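Local coordinates for Blr3880 protein (Bradyrhizobium japonicum, PDB 2OOD) that probably catalyses the zinc-dependent hydrolytic deamination of guanine to xanthine and ammonia, and is captured here with zinc and guanine bound, at residues 83-88 / 121-126; 102-107 / 173-178; 148-153 / 160-165; 167-172 / 246-251; 192-195 / 199-202. All blocks are in the same frame, centred on the assembly; numbering follows the deposited sequence.

Contact 1: residues 83-88 / 121-126; sequences PQTRVL and KRFLDA
T85 and F123 meet at about a right angle, and between them they make nearly all of this small, buried contact. The hydroxyl of T85 comes to the rim of the phenyl ring, close to the ring plane, with OG1 3.1 Å from F123 CD1 and 3.5 Å from F123 CB. The ring's first bond, with CG anti to the backbone N (chi1 175°), carries the phenyl out from the helix, with CD1 the ring atom nearest the threonine. On T85 the first torsion (chi1 -63°) sets OG1 beside its own backbone N and sends the methyl the other way; CG2 then lies against the helix backbone, 4.2 Å from F123 CA, and brushes R122 CB at 4.5 Å. OG1 is not left to the ring alone, since its hydrogen bond goes to the carbonyl of L82, which fixes the hydroxyl's rotation. T85 is held in place by a type I turn from Q84 to V87, closed by V87 N donating to Q84 O at 3.0 Å.

R122 takes part with its backbone C and its CB; its guanidinium turns to E118 and to W420 of the second subunit in a cation-pi contact. R86 meets that same W420, so both arginines reach into the interface with the second subunit. The contact therefore packs the loop that follows strand 70-81, the strand with the zinc ligands H79 and H81, against helix 113-129. F123 also touches L82 and L149, the latter on helix 143-156, while helix 95-107 covers P83 and Q84 from another direction.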
# COMPACT_ATOMS: atom_id res chain seq x y z
N PRO A 83 -3.65 22.09 0.60
CA PRO A 83 -5.02 22.16 1.10
C PRO A 83 -5.78 20.84 1.17
O PRO A 83 -6.94 20.82 1.56
CB PRO A 83 -5.67 23.17 0.17
CG PRO A 83 -4.99 22.89 -1.12
CD PRO A 83 -3.54 22.74 -0.72
N GLN A 84 -5.13 19.74 0.81
CA GLN A 84 -5.80 18.44 0.85
C GLN A 84 -5.31 17.59 2.02
O GLN A 84 -5.72 16.43 2.18
CB GLN A 84 -5.59 17.71 -0.47
CG GLN A 84 -6.38 18.33 -1.60
CD GLN A 84 -6.03 17.72 -2.94
OE1 GLN A 84 -5.78 16.53 -3.04
NE2 GLN A 84 -6.03 18.54 -3.98
N THR A 85 -4.46 18.18 2.85
CA THR A 85 -3.88 17.54 4.03
C THR A 85 -4.90 16.82 4.91
O THR A 85 -4.59 15.79 5.50
CB THR A 85 -3.15 18.57 4.91
OG1 THR A 85 -2.05 19.13 4.19
CG2 THR A 85 -2.64 17.93 6.19
N ARG A 86 -6.10 17.36 5.00
CA ARG A 86 -7.12 16.80 5.87
C ARG A 86 -8.11 15.85 5.21
O ARG A 86 -8.89 15.20 5.90
CB ARG A 86 -7.89 17.94 6.54
CG ARG A 86 -8.75 17.53 7.71
CD ARG A 86 -9.39 18.75 8.34
NE ARG A 86 -10.03 18.42 9.60
CZ ARG A 86 -10.68 19.29 10.37
NH1 ARG A 86 -10.76 20.56 9.99
NH2 ARG A 86 -11.23 18.90 11.51
N VAL A 87 -8.06 15.75 3.88
CA VAL A 87 -9.00 14.90 3.17
C VAL A 87 -8.39 13.82 2.26
O VAL A 87 -8.91 13.55 1.18
CB VAL A 87 -9.97 15.78 2.33
CG1 VAL A 87 -10.84 16.61 3.25
CG2 VAL A 87 -9.17 16.70 1.41
N LEU A 88 -7.32 13.17 2.71
CA LEU A 88 -6.65 12.18 1.88
C LEU A 88 -7.22 10.76 1.74
O LEU A 88 -6.52 9.87 1.28
CB LEU A 88 -5.17 12.06 2.29
CG LEU A 88 -4.69 12.05 3.75
CD1 LEU A 88 -5.65 11.34 4.65
CD2 LEU A 88 -3.34 11.37 3.79
N LYS A 121 0.78 24.15 8.98
CA LYS A 121 1.52 23.62 10.12
C LYS A 121 1.45 22.10 10.12
O LYS A 121 2.47 21.42 10.22
CB LYS A 121 0.92 24.17 11.42
CG LYS A 121 1.65 23.71 12.67
CD LYS A 121 0.67 23.60 13.84
CE LYS A 121 1.39 23.21 15.13
NZ LYS A 121 2.25 22.00 14.98
N ARG A 122 0.24 21.56 10.00
CA ARG A 122 0.05 20.12 9.98
C ARG A 122 0.62 19.47 8.73
O ARG A 122 1.11 18.34 8.77
CB ARG A 122 -1.44 19.80 10.10
CG ARG A 122 -2.02 20.15 11.44
CD ARG A 122 -3.51 20.21 11.38
NE ARG A 122 -4.11 20.42 12.69
CZ ARG A 122 -4.06 19.54 13.69
NH1 ARG A 122 -3.44 18.38 13.53
NH2 ARG A 122 -4.65 19.83 14.85
N PHE A 123 0.57 20.20 7.62
CA PHE A 123 1.10 19.73 6.36
C PHE A 123 2.60 19.49 6.49
O PHE A 123 3.09 18.41 6.17
CB PHE A 123 0.81 20.77 5.28
CG PHE A 123 1.41 20.47 3.94
CD1 PHE A 123 0.88 19.46 3.14
CD2 PHE A 123 2.48 21.21 3.46
CE1 PHE A 123 1.41 19.21 1.88
CE2 PHE A 123 3.02 20.97 2.20
CZ PHE A 123 2.48 19.96 1.41
N LEU A 124 3.33 20.49 6.96
CA LEU A 124 4.77 20.38 7.12
C LEU A 124 5.19 19.40 8.22
O LEU A 124 6.23 18.76 8.12
CB LEU A 124 5.39 21.76 7.37
CG LEU A 124 5.34 22.70 6.15
CD1 LEU A 124 5.77 24.09 6.53
CD2 LEU A 124 6.24 22.15 5.06
N ASP A 125 4.38 19.28 9.27
CA ASP A 125 4.71 18.33 10.34
C ASP A 125 4.60 16.91 9.78
O ASP A 125 5.49 16.09 9.99
CB ASP A 125 3.76 18.47 11.53
CG ASP A 125 3.97 19.74 12.33
OD1 ASP A 125 4.96 20.46 12.08
OD2 ASP A 125 3.14 20.02 13.22
N ALA A 126 3.52 16.63 9.06
CA ALA A 126 3.31 15.31 8.47
C ALA A 126 4.45 14.96 7.52
O ALA A 126 4.91 13.81 7.49
CB ALA A 126 1.99 15.27 7.74

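Contact 2: residues 102-107 / 173-178; sequences SIYPEE and AEFIDT
F175 overlaps the Y104 ring with its CD2 and CE2 atoms, in the amidohydrolase TIM-barrel fold, where a loop after strand 160-166 closes over helix 95-107. The overlap is oblique: the ring centroids are 5.1 Å apart and the planes are inclined at 41°. The nearest atoms are Y104 CD2 and F175 CE2, 3.6 Å from each other. A first torsion with CG anti to the backbone N (chi1 -175°) reaches the phenyl out from the loop toward the helix, where its far side finds E107. There F175 CE1 lies 3.8 Å from E107 CB, and F175 CZ 3.7 Å from E107 OE1, with the carboxylate plane almost perpendicular to the ring.

That buried carboxylate is satisfied elsewhere: OE2 takes a salt bridge from R206 and a hydrogen bond from Q84. The Y104 side chain is about 5 Å from the bound guanine, so this packing probably lies just behind the guanine pocket. An alanine here in place of F175 takes away the ring beside Y104, which is then likely to be freer to turn, with a gap left beside E107. The helix itself is kinked at this point, where P105 has no N-H to give and E106 N lacks the regular bond to the turn before; it goes to I103 O, which also takes E107 N, each at 3.0 Å.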
# COMPACT_ATOMS: atom_id res chain seq x y z
N SER A 102 -15.23 15.90 -2.98
CA SER A 102 -14.42 15.97 -1.76
C SER A 102 -13.29 16.99 -1.63
O SER A 102 -12.90 17.35 -0.52
CB SER A 102 -13.84 14.58 -1.50
OG SER A 102 -14.81 13.59 -1.75
N ILE A 103 -12.75 17.46 -2.75
CA ILE A 103 -11.63 18.37 -2.68
C ILE A 103 -11.94 19.87 -2.61
O ILE A 103 -11.48 20.55 -1.70
CB ILE A 103 -10.64 18.06 -3.85
CG1 ILE A 103 -9.67 16.95 -3.42
CG2 ILE A 103 -9.84 19.29 -4.23
CD1 ILE A 103 -10.30 15.83 -2.60
N TYR A 104 -12.72 20.38 -3.55
CA TYR A 104 -13.03 21.80 -3.56
C TYR A 104 -13.70 22.29 -2.28
O TYR A 104 -13.35 23.35 -1.75
CB TYR A 104 -13.87 22.14 -4.80
CG TYR A 104 -13.13 21.88 -6.11
CD1 TYR A 104 -13.75 21.24 -7.17
CD2 TYR A 104 -11.81 22.29 -6.28
CE1 TYR A 104 -13.08 21.01 -8.38
CE2 TYR A 104 -11.12 22.07 -7.48
CZ TYR A 104 -11.76 21.43 -8.53
OH TYR A 104 -11.08 21.22 -9.73
N PRO A 105 -14.69 21.55 -1.75
CA PRO A 105 -15.30 22.05 -0.52
C PRO A 105 -14.32 22.23 0.64
O PRO A 105 -14.59 22.99 1.57
CB PRO A 105 -16.41 21.04 -0.23
CG PRO A 105 -16.02 19.82 -1.01
CD PRO A 105 -15.42 20.38 -2.27
N GLU A 106 -13.18 21.54 0.59
CA GLU A 106 -12.17 21.64 1.65
C GLU A 106 -11.12 22.70 1.35
O GLU A 106 -10.73 23.46 2.23
CB GLU A 106 -11.47 20.29 1.84
CG GLU A 106 -10.23 20.29 2.73
CD GLU A 106 -10.53 20.51 4.20
OE1 GLU A 106 -11.68 20.25 4.63
OE2 GLU A 106 -9.61 20.94 4.94
N GLU A 107 -10.67 22.75 0.10
CA GLU A 107 -9.66 23.71 -0.31
C GLU A 107 -10.15 25.15 -0.20
O GLU A 107 -9.36 26.08 -0.05
CB GLU A 107 -9.22 23.43 -1.75
CG GLU A 107 -8.40 22.16 -1.87
CD GLU A 107 -7.66 22.06 -3.18
OE1 GLU A 107 -7.24 23.11 -3.71
OE2 GLU A 107 -7.49 20.94 -3.67
N ALA A 173 -17.99 28.36 -8.54
CA ALA A 173 -17.77 29.77 -8.84
C ALA A 173 -17.04 30.49 -7.70
O ALA A 173 -16.20 31.37 -7.96
CB ALA A 173 -19.11 30.45 -9.11
N GLU A 174 -17.34 30.12 -6.46
CA GLU A 174 -16.69 30.75 -5.31
C GLU A 174 -15.24 30.31 -5.16
O GLU A 174 -14.47 30.93 -4.41
CB GLU A 174 -17.45 30.45 -4.01
CG GLU A 174 -17.59 28.98 -3.67
CD GLU A 174 -18.83 28.34 -4.30
OE1 GLU A 174 -19.23 28.77 -5.43
OE2 GLU A 174 -19.39 27.41 -3.67
N PHE A 175 -14.86 29.25 -5.87
CA PHE A 175 -13.50 28.74 -5.80
C PHE A 175 -12.61 29.18 -6.96
O PHE A 175 -11.42 29.38 -6.78
CB PHE A 175 -13.49 27.21 -5.74
CG PHE A 175 -12.11 26.63 -5.55
CD1 PHE A 175 -11.45 26.76 -4.33
CD2 PHE A 175 -11.45 25.97 -6.59
CE1 PHE A 175 -10.15 26.25 -4.15
CE2 PHE A 175 -10.15 25.46 -6.42
CZ PHE A 175 -9.50 25.60 -5.20
N ILE A 176 -13.17 29.33 -8.15
CA ILE A 176 -12.35 29.74 -9.29
C ILE A 176 -12.06 31.23 -9.21
O ILE A 176 -12.73 31.97 -8.48
CB ILE A 176 -13.04 29.41 -10.66
CG1 ILE A 176 -14.37 30.15 -10.80
CG2 ILE A 176 -13.27 27.92 -10.78
CD1 ILE A 176 -14.28 31.36 -11.70
N ASP A 177 -11.04 31.69 -9.93
CA ASP A 177 -10.71 33.10 -9.91
C ASP A 177 -10.16 33.55 -11.25
O ASP A 177 -9.41 32.84 -11.92
CB ASP A 177 -9.72 33.42 -8.79
CG ASP A 177 -9.58 34.94 -8.53
OD1 ASP A 177 -10.43 35.73 -9.04
OD2 ASP A 177 -8.64 35.35 -7.81
N THR A 178 -10.57 34.75 -11.63
CA THR A 178 -10.19 35.41 -12.87
C THR A 178 -8.73 35.30 -13.30
O THR A 178 -7.82 35.36 -12.47
CB THR A 178 -10.55 36.89 -12.76
OG1 THR A 178 -11.92 37.07 -13.13
CG2 THR A 178 -9.64 37.73 -13.63

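Contact 3: residues 148-153 / 160-165; sequences ELFEEA and VIAGLT
The ring of F150 turns its edge to strand 160-166, with CZ 3.4 Å from A162 O and CE1 4.2 Å from V160 O, both oxygens near the ring plane. Outside the two segments, the ring stacks with that of Y193. This is the helix-to-strand half of a beta-alpha-beta unit of the barrel: helix 148-153 and strand 160-162 run antiparallel, their axes 9.7 Å apart.

V160 and A162 point at the helix, while I161 points away from it. A162 CB sits between two helix side chains, 3.6 Å from L149 CD2 and 3.9 Å from F150 CZ. L149 reaches it because its CG stands anti to the backbone N (chi1 171°). One helix turn on, A153 CB touches V160 CG2 at 4.2 Å. Replacing F150 by an alanine would probably leave Y193 without its stacking mate and open a gap over A162 CB.

All six touching residues are buried, and what crosses is mainly apolar, with the two carbonyls at the ring edge. These keep their sheet bonds to strand 199-205, V160 O with L200 N and A162 O with A202 N, so the weakly positive ring edge probably adds a small electrostatic attraction to oxygens already partnered.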
# COMPACT_ATOMS: atom_id res chain seq x y z
N GLU A 148 0.94 31.66 3.63
CA GLU A 148 1.18 30.94 4.88
C GLU A 148 2.15 29.78 4.71
O GLU A 148 2.90 29.46 5.63
CB GLU A 148 -0.14 30.42 5.45
CG GLU A 148 -1.06 31.50 6.00
CD GLU A 148 -0.37 32.40 7.01
OE1 GLU A 148 0.32 31.87 7.91
OE2 GLU A 148 -0.52 33.64 6.92
N LEU A 149 2.15 29.14 3.53
CA LEU A 149 3.04 28.02 3.28
C LEU A 149 4.50 28.45 3.14
O LEU A 149 5.39 27.86 3.74
CB LEU A 149 2.62 27.26 2.01
CG LEU A 149 3.64 26.20 1.55
CD1 LEU A 149 3.71 25.08 2.57
CD2 LEU A 149 3.25 25.66 0.20
N PHE A 150 4.74 29.49 2.35
CA PHE A 150 6.09 29.97 2.17
C PHE A 150 6.69 30.47 3.48
O PHE A 150 7.86 30.23 3.77
CB PHE A 150 6.12 31.11 1.15
CG PHE A 150 6.18 30.66 -0.28
CD1 PHE A 150 7.21 29.83 -0.71
CD2 PHE A 150 5.23 31.09 -1.20
CE1 PHE A 150 7.30 29.44 -2.05
CE2 PHE A 150 5.31 30.71 -2.54
CZ PHE A 150 6.35 29.88 -2.96
N GLU A 151 5.89 31.17 4.27
CA GLU A 151 6.37 31.71 5.52
C GLU A 151 6.69 30.68 6.60
O GLU A 151 7.69 30.82 7.30
CB GLU A 151 5.38 32.77 6.02
CG GLU A 151 5.69 34.14 5.43
CD GLU A 151 4.49 35.07 5.39
OE1 GLU A 151 3.74 35.13 6.38
OE2 GLU A 151 4.32 35.76 4.35
N GLU A 152 5.86 29.65 6.73
CA GLU A 152 6.12 28.61 7.72
C GLU A 152 7.31 27.78 7.23
O GLU A 152 8.02 27.17 8.02
CB GLU A 152 4.90 27.72 7.90
CG GLU A 152 5.12 26.54 8.84
CD GLU A 152 5.57 26.97 10.22
OE1 GLU A 152 5.55 28.18 10.51
OE2 GLU A 152 5.96 26.10 11.03
N ALA A 153 7.52 27.76 5.92
CA ALA A 153 8.63 27.02 5.34
C ALA A 153 9.91 27.75 5.69
O ALA A 153 10.96 27.14 5.88
CB ALA A 153 8.47 26.91 3.82
N VAL A 160 11.44 24.67 -0.65
CA VAL A 160 10.11 24.30 -1.09
C VAL A 160 9.71 25.00 -2.38
O VAL A 160 9.99 26.19 -2.55
CB VAL A 160 9.07 24.64 0.00
CG1 VAL A 160 7.67 24.50 -0.54
CG2 VAL A 160 9.27 23.74 1.21
N ILE A 161 9.06 24.26 -3.28
CA ILE A 161 8.57 24.80 -4.55
C ILE A 161 7.06 24.94 -4.39
O ILE A 161 6.38 23.98 -4.06
CB ILE A 161 8.78 23.84 -5.75
CG1 ILE A 161 10.16 23.18 -5.70
CG2 ILE A 161 8.67 24.63 -7.05
CD1 ILE A 161 11.28 24.09 -6.09
N ALA A 162 6.52 26.13 -4.64
CA ALA A 162 5.08 26.32 -4.53
C ALA A 162 4.59 27.55 -5.28
O ALA A 162 5.39 28.30 -5.85
CB ALA A 162 4.68 26.41 -3.06
N GLY A 163 3.28 27.75 -5.31
CA GLY A 163 2.74 28.90 -6.00
C GLY A 163 1.23 28.93 -6.03
O GLY A 163 0.58 27.95 -5.69
N LEU A 164 0.68 30.07 -6.43
CA LEU A 164 -0.77 30.23 -6.52
C LEU A 164 -1.29 29.28 -7.59
O LEU A 164 -0.89 29.34 -8.75
CB LEU A 164 -1.11 31.67 -6.91
CG LEU A 164 -2.60 32.02 -6.97
CD1 LEU A 164 -3.23 31.89 -5.59
CD2 LEU A 164 -2.76 33.42 -7.50
N THR A 165 -2.20 28.39 -7.19
CA THR A 165 -2.77 27.41 -8.11
C THR A 165 -4.02 27.93 -8.81
O THR A 165 -5.12 27.82 -8.27
CB THR A 165 -3.11 26.11 -7.36
OG1 THR A 165 -1.91 25.59 -6.77
CG2 THR A 165 -3.70 25.08 -8.31

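Contact 4: residues 167-172 / 246-251; sequences IDRNAP and LVEHPD
R169 stretches toward the end of helix 239-248 and meets E248 with the outer half of its chain. Its CB points at the helix end and the chain runs on extended from CG to NE, which is what lets it span the distance from loop to helix. CD is the first atom to touch, 3.2 Å from E248 OE1; NE follows at 3.8 Å from the same oxygen. At the tip NH1 makes the main bond, to E248 O at 2.8 Å, nearly straight at 168°. The acceptor lies in the guanidinium plane, although the donor stands tilted from the plane of the carbonyl. NH1 also forms a salt bridge to E248 OE1 at 3.1 Å, a weak hydrogen bond bent to 120°. The two side chains slide past each other in opposite directions, and E248, bent at chi2 (-78°), folds its carboxylate back to the arginine. NH1 further lies 4.1 Å above one face of the H249 ring, toward its rim.

N170 and E248 come toward each other from opposite directions, with N170 ND2 3.6 Å from E248 CD, but ND2 gives its hydrogen bond to the carbonyl of F209. E248 is the last residue of the helix, and the arginine charge beside its carbonyl probably suits the negative end of the helix dipole.

The contact joins the loop after strand 160-166 to the C-terminal end of helix 239-248. R169 pairs through its backbone with G210, and its side chain rests on P213, at the start of helix 213-225, so that helix and the loop before it lie alongside.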
# COMPACT_ATOMS: atom_id res chain seq x y z
N ILE A 167 -7.25 28.27 -11.17
CA ILE A 167 -8.29 27.37 -11.67
C ILE A 167 -9.34 28.28 -12.30
O ILE A 167 -9.90 29.17 -11.65
CB ILE A 167 -8.90 26.51 -10.52
CG1 ILE A 167 -10.01 25.61 -11.07
CG2 ILE A 167 -9.41 27.38 -9.41
CD1 ILE A 167 -9.51 24.43 -11.85
N ASP A 168 -9.61 28.03 -13.57
CA ASP A 168 -10.51 28.84 -14.39
C ASP A 168 -11.92 28.28 -14.67
O ASP A 168 -12.92 28.96 -14.43
CB ASP A 168 -9.81 29.11 -15.72
CG ASP A 168 -10.07 30.48 -16.24
OD1 ASP A 168 -9.39 30.92 -17.20
OD2 ASP A 168 -10.98 31.13 -15.69
N ARG A 169 -11.97 27.06 -15.21
CA ARG A 169 -13.23 26.40 -15.56
C ARG A 169 -13.45 25.15 -14.71
O ARG A 169 -12.59 24.75 -13.92
CB ARG A 169 -13.20 25.93 -17.02
CG ARG A 169 -12.55 26.87 -18.01
CD ARG A 169 -12.23 26.10 -19.29
NE ARG A 169 -12.14 26.97 -20.46
CZ ARG A 169 -11.81 26.58 -21.70
NH1 ARG A 169 -11.52 25.31 -21.96
NH2 ARG A 169 -11.77 27.48 -22.68
N ASN A 170 -14.60 24.52 -14.93
CA ASN A 170 -14.95 23.27 -14.26
C ASN A 170 -14.75 23.18 -12.75
O ASN A 170 -14.33 22.13 -12.24
CB ASN A 170 -14.22 22.11 -14.95
CG ASN A 170 -14.68 21.91 -16.39
OD1 ASN A 170 -15.88 21.81 -16.66
ND2 ASN A 170 -13.72 21.84 -17.32
N ALA A 171 -15.07 24.25 -12.03
CA ALA A 171 -14.95 24.26 -10.57
C ALA A 171 -15.96 25.26 -10.01
O ALA A 171 -16.38 26.17 -10.72
CB ALA A 171 -13.55 24.64 -10.15
N PRO A 172 -16.35 25.12 -8.74
CA PRO A 172 -17.31 26.05 -8.14
C PRO A 172 -16.96 27.52 -8.44
O PRO A 172 -15.79 27.88 -8.57
CB PRO A 172 -17.24 25.72 -6.66
CG PRO A 172 -16.96 24.25 -6.66
CD PRO A 172 -15.90 24.13 -7.74
N LEU A 246 -9.36 17.70 -24.40
CA LEU A 246 -9.33 17.88 -25.85
C LEU A 246 -10.62 18.51 -26.32
O LEU A 246 -10.72 19.00 -27.45
CB LEU A 246 -9.11 16.54 -26.57
CG LEU A 246 -7.68 16.01 -26.44
CD1 LEU A 246 -7.56 14.69 -27.18
CD2 LEU A 246 -6.67 17.04 -26.99
N VAL A 247 -11.62 18.51 -25.44
CA VAL A 247 -12.89 19.14 -25.75
C VAL A 247 -12.77 20.62 -25.37
O VAL A 247 -13.08 21.51 -26.17
CB VAL A 247 -14.07 18.47 -24.99
CG1 VAL A 247 -15.36 19.26 -25.19
CG2 VAL A 247 -14.26 17.05 -25.49
N GLU A 248 -12.29 20.88 -24.15
CA GLU A 248 -12.11 22.25 -23.66
C GLU A 248 -11.02 22.98 -24.47
O GLU A 248 -10.91 24.22 -24.42
CB GLU A 248 -11.67 22.24 -22.19
CG GLU A 248 -12.59 21.50 -21.22
CD GLU A 248 -13.82 22.31 -20.86
OE1 GLU A 248 -13.67 23.54 -20.63
OE2 GLU A 248 -14.93 21.71 -20.79
N HIS A 249 -10.21 22.21 -25.19
CA HIS A 249 -9.13 22.75 -26.02
C HIS A 249 -9.16 22.01 -27.36
O HIS A 249 -8.29 21.18 -27.66
CB HIS A 249 -7.78 22.56 -25.33
CG HIS A 249 -7.64 23.36 -24.07
ND1 HIS A 249 -7.50 24.73 -24.08
CD2 HIS A 249 -7.67 22.99 -22.77
CE1 HIS A 249 -7.45 25.17 -22.83
NE2 HIS A 249 -7.55 24.14 -22.02
N PRO A 250 -10.17 22.34 -28.18
CA PRO A 250 -10.42 21.77 -29.51
C PRO A 250 -9.31 21.97 -30.52
O PRO A 250 -9.19 21.22 -31.49
CB PRO A 250 -11.72 22.47 -29.94
CG PRO A 250 -11.58 23.81 -29.31
CD PRO A 250 -11.06 23.48 -27.92
N ASP A 251 -8.47 22.97 -30.29
CA ASP A 251 -7.39 23.27 -31.21
C ASP A 251 -6.05 22.60 -30.88
O ASP A 251 -5.01 23.03 -31.39
CB ASP A 251 -7.19 24.78 -31.28
CG ASP A 251 -6.95 25.39 -29.90
OD1 ASP A 251 -7.81 25.19 -29.00
OD2 ASP A 251 -5.90 26.06 -29.73

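Contact 5: residues 192-195 / 199-202; sequences QYHD and NLYA
In the beta-alpha-beta unit made by strand 160-166, helix 179-193 and strand 199-205, this contact is the tight return from helix to strand, and H194 pins it across to Y201. The Y201 backbone N-H points at H194 ND1, 2.9 Å away and almost straight at 171°, lying near the imidazole plane so that the ring nitrogen is met at the edge. With CG anti to the backbone N (chi1 -174°) the ring turns toward the strand, with ND1 facing Y201 N. Along that strand H194 CB packs on Y201 CB at 3.6 Å, and H194 CE1 comes 4.1 Å from L200 CD2. D195 CB lies over the rim of one face of the imidazole, 4.0 Å above its plane.

A second bond closes the turn, D195 N to N199 O at 2.8 Å, weak because it is bent to 128°. D195 takes up a left-handed backbone conformation just after H194, which starts the chain's reversal toward the strand. Y193 O, just before the turn, lies 3.6 Å from N199 CB. The polar ends of the larger side chains turn to neighbouring elements of the barrel: Y193 OH to E151, N199 ND2 to S154 OG, and Y201 OH to the backbone N of L164.

Since ND1 accepts the Y201 N-H, any ring proton is expected on NE2, which bonds D228 OD2. The imidazole is thus gripped at both nitrogens, by strand backbone on one and by a carboxylate on the other. That fixes its rotation, and the carboxylate probably polarises the ring so that ND1 becomes a better acceptor.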
# COMPACT_ATOMS: atom_id res chain seq x y z
N GLN A 192 7.46 38.69 -3.61
CA GLN A 192 7.71 38.40 -2.20
C GLN A 192 8.45 37.12 -1.85
O GLN A 192 9.20 37.10 -0.87
CB GLN A 192 6.40 38.39 -1.42
CG GLN A 192 5.78 39.74 -1.21
CD GLN A 192 4.79 39.72 -0.07
OE1 GLN A 192 5.02 39.06 0.95
NE2 GLN A 192 3.68 40.46 -0.22
N TYR A 193 8.27 36.06 -2.63
CA TYR A 193 8.88 34.79 -2.27
C TYR A 193 9.92 34.13 -3.15
O TYR A 193 10.88 33.55 -2.63
CB TYR A 193 7.78 33.79 -1.97
CG TYR A 193 6.78 34.31 -0.97
CD1 TYR A 193 7.11 34.44 0.37
CD2 TYR A 193 5.49 34.66 -1.36
CE1 TYR A 193 6.19 34.90 1.30
CE2 TYR A 193 4.56 35.13 -0.44
CZ TYR A 193 4.91 35.24 0.89
OH TYR A 193 3.98 35.68 1.82
N HIS A 194 9.75 34.18 -4.46
CA HIS A 194 10.72 33.49 -5.30
C HIS A 194 12.20 33.79 -5.02
O HIS A 194 12.64 34.94 -5.03
CB HIS A 194 10.44 33.72 -6.79
CG HIS A 194 11.32 32.90 -7.67
ND1 HIS A 194 11.37 31.52 -7.60
CD2 HIS A 194 12.26 33.26 -8.58
CE1 HIS A 194 12.31 31.07 -8.42
NE2 HIS A 194 12.87 32.11 -9.02
N ASP A 195 12.95 32.73 -4.76
CA ASP A 195 14.38 32.81 -4.50
C ASP A 195 14.79 33.65 -3.30
O ASP A 195 15.88 34.24 -3.27
CB ASP A 195 15.11 33.30 -5.76
CG ASP A 195 16.59 32.94 -5.74
OD1 ASP A 195 16.90 31.78 -5.36
OD2 ASP A 195 17.43 33.79 -6.11
N ASN A 199 13.06 29.37 -0.61
CA ASN A 199 11.76 29.33 -1.30
C ASN A 199 11.89 29.51 -2.82
O ASN A 199 12.60 30.41 -3.28
CB ASN A 199 10.82 30.42 -0.77
CG ASN A 199 10.34 30.14 0.65
OD1 ASN A 199 9.97 29.02 0.98
ND2 ASN A 199 10.33 31.18 1.48
N LEU A 200 11.20 28.67 -3.58
CA LEU A 200 11.21 28.72 -5.05
C LEU A 200 9.76 28.77 -5.53
O LEU A 200 8.92 28.02 -5.04
CB LEU A 200 11.91 27.49 -5.61
CG LEU A 200 13.38 27.35 -5.20
CD1 LEU A 200 13.93 26.03 -5.68
CD2 LEU A 200 14.18 28.51 -5.77
N TYR A 201 9.47 29.66 -6.47
CA TYR A 201 8.11 29.81 -6.97
C TYR A 201 7.79 29.04 -8.26
O TYR A 201 8.61 28.97 -9.17
CB TYR A 201 7.79 31.29 -7.21
CG TYR A 201 6.32 31.55 -7.36
CD1 TYR A 201 5.51 31.71 -6.24
CD2 TYR A 201 5.72 31.59 -8.60
CE1 TYR A 201 4.14 31.91 -6.36
CE2 TYR A 201 4.34 31.78 -8.73
CZ TYR A 201 3.56 31.94 -7.61
OH TYR A 201 2.19 32.09 -7.73
N ALA A 202 6.58 28.49 -8.34
CA ALA A 202 6.18 27.75 -9.52
C ALA A 202 4.86 28.27 -10.07
O ALA A 202 3.85 28.28 -9.37
CB ALA A 202 6.05 26.27 -9.20

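From the N terminus, contact 1 opens after the zinc-binding strand and closes on helix 113-129. Contact 2 starts inside that loop, at 102-107, so the two cross; it closes only at 173-178, and Q84 and E107 join them directly. Contact 3 nests within contact 2 and seats helix 143-156 on its strand. Contact 4 opens at 167-172, before contact 2 has closed, so these cross as well, and it ends at 246-251 with contact 5 nested inside. Contacts 3 and 5 are 8 Å apart between centres and reach the neighbouring strands 160-166 and 199-205 respectively. Contacts 3 and 5 belong to the barrel's helix-strand units, whereas 1, 2 and 4 fasten loops following its strands.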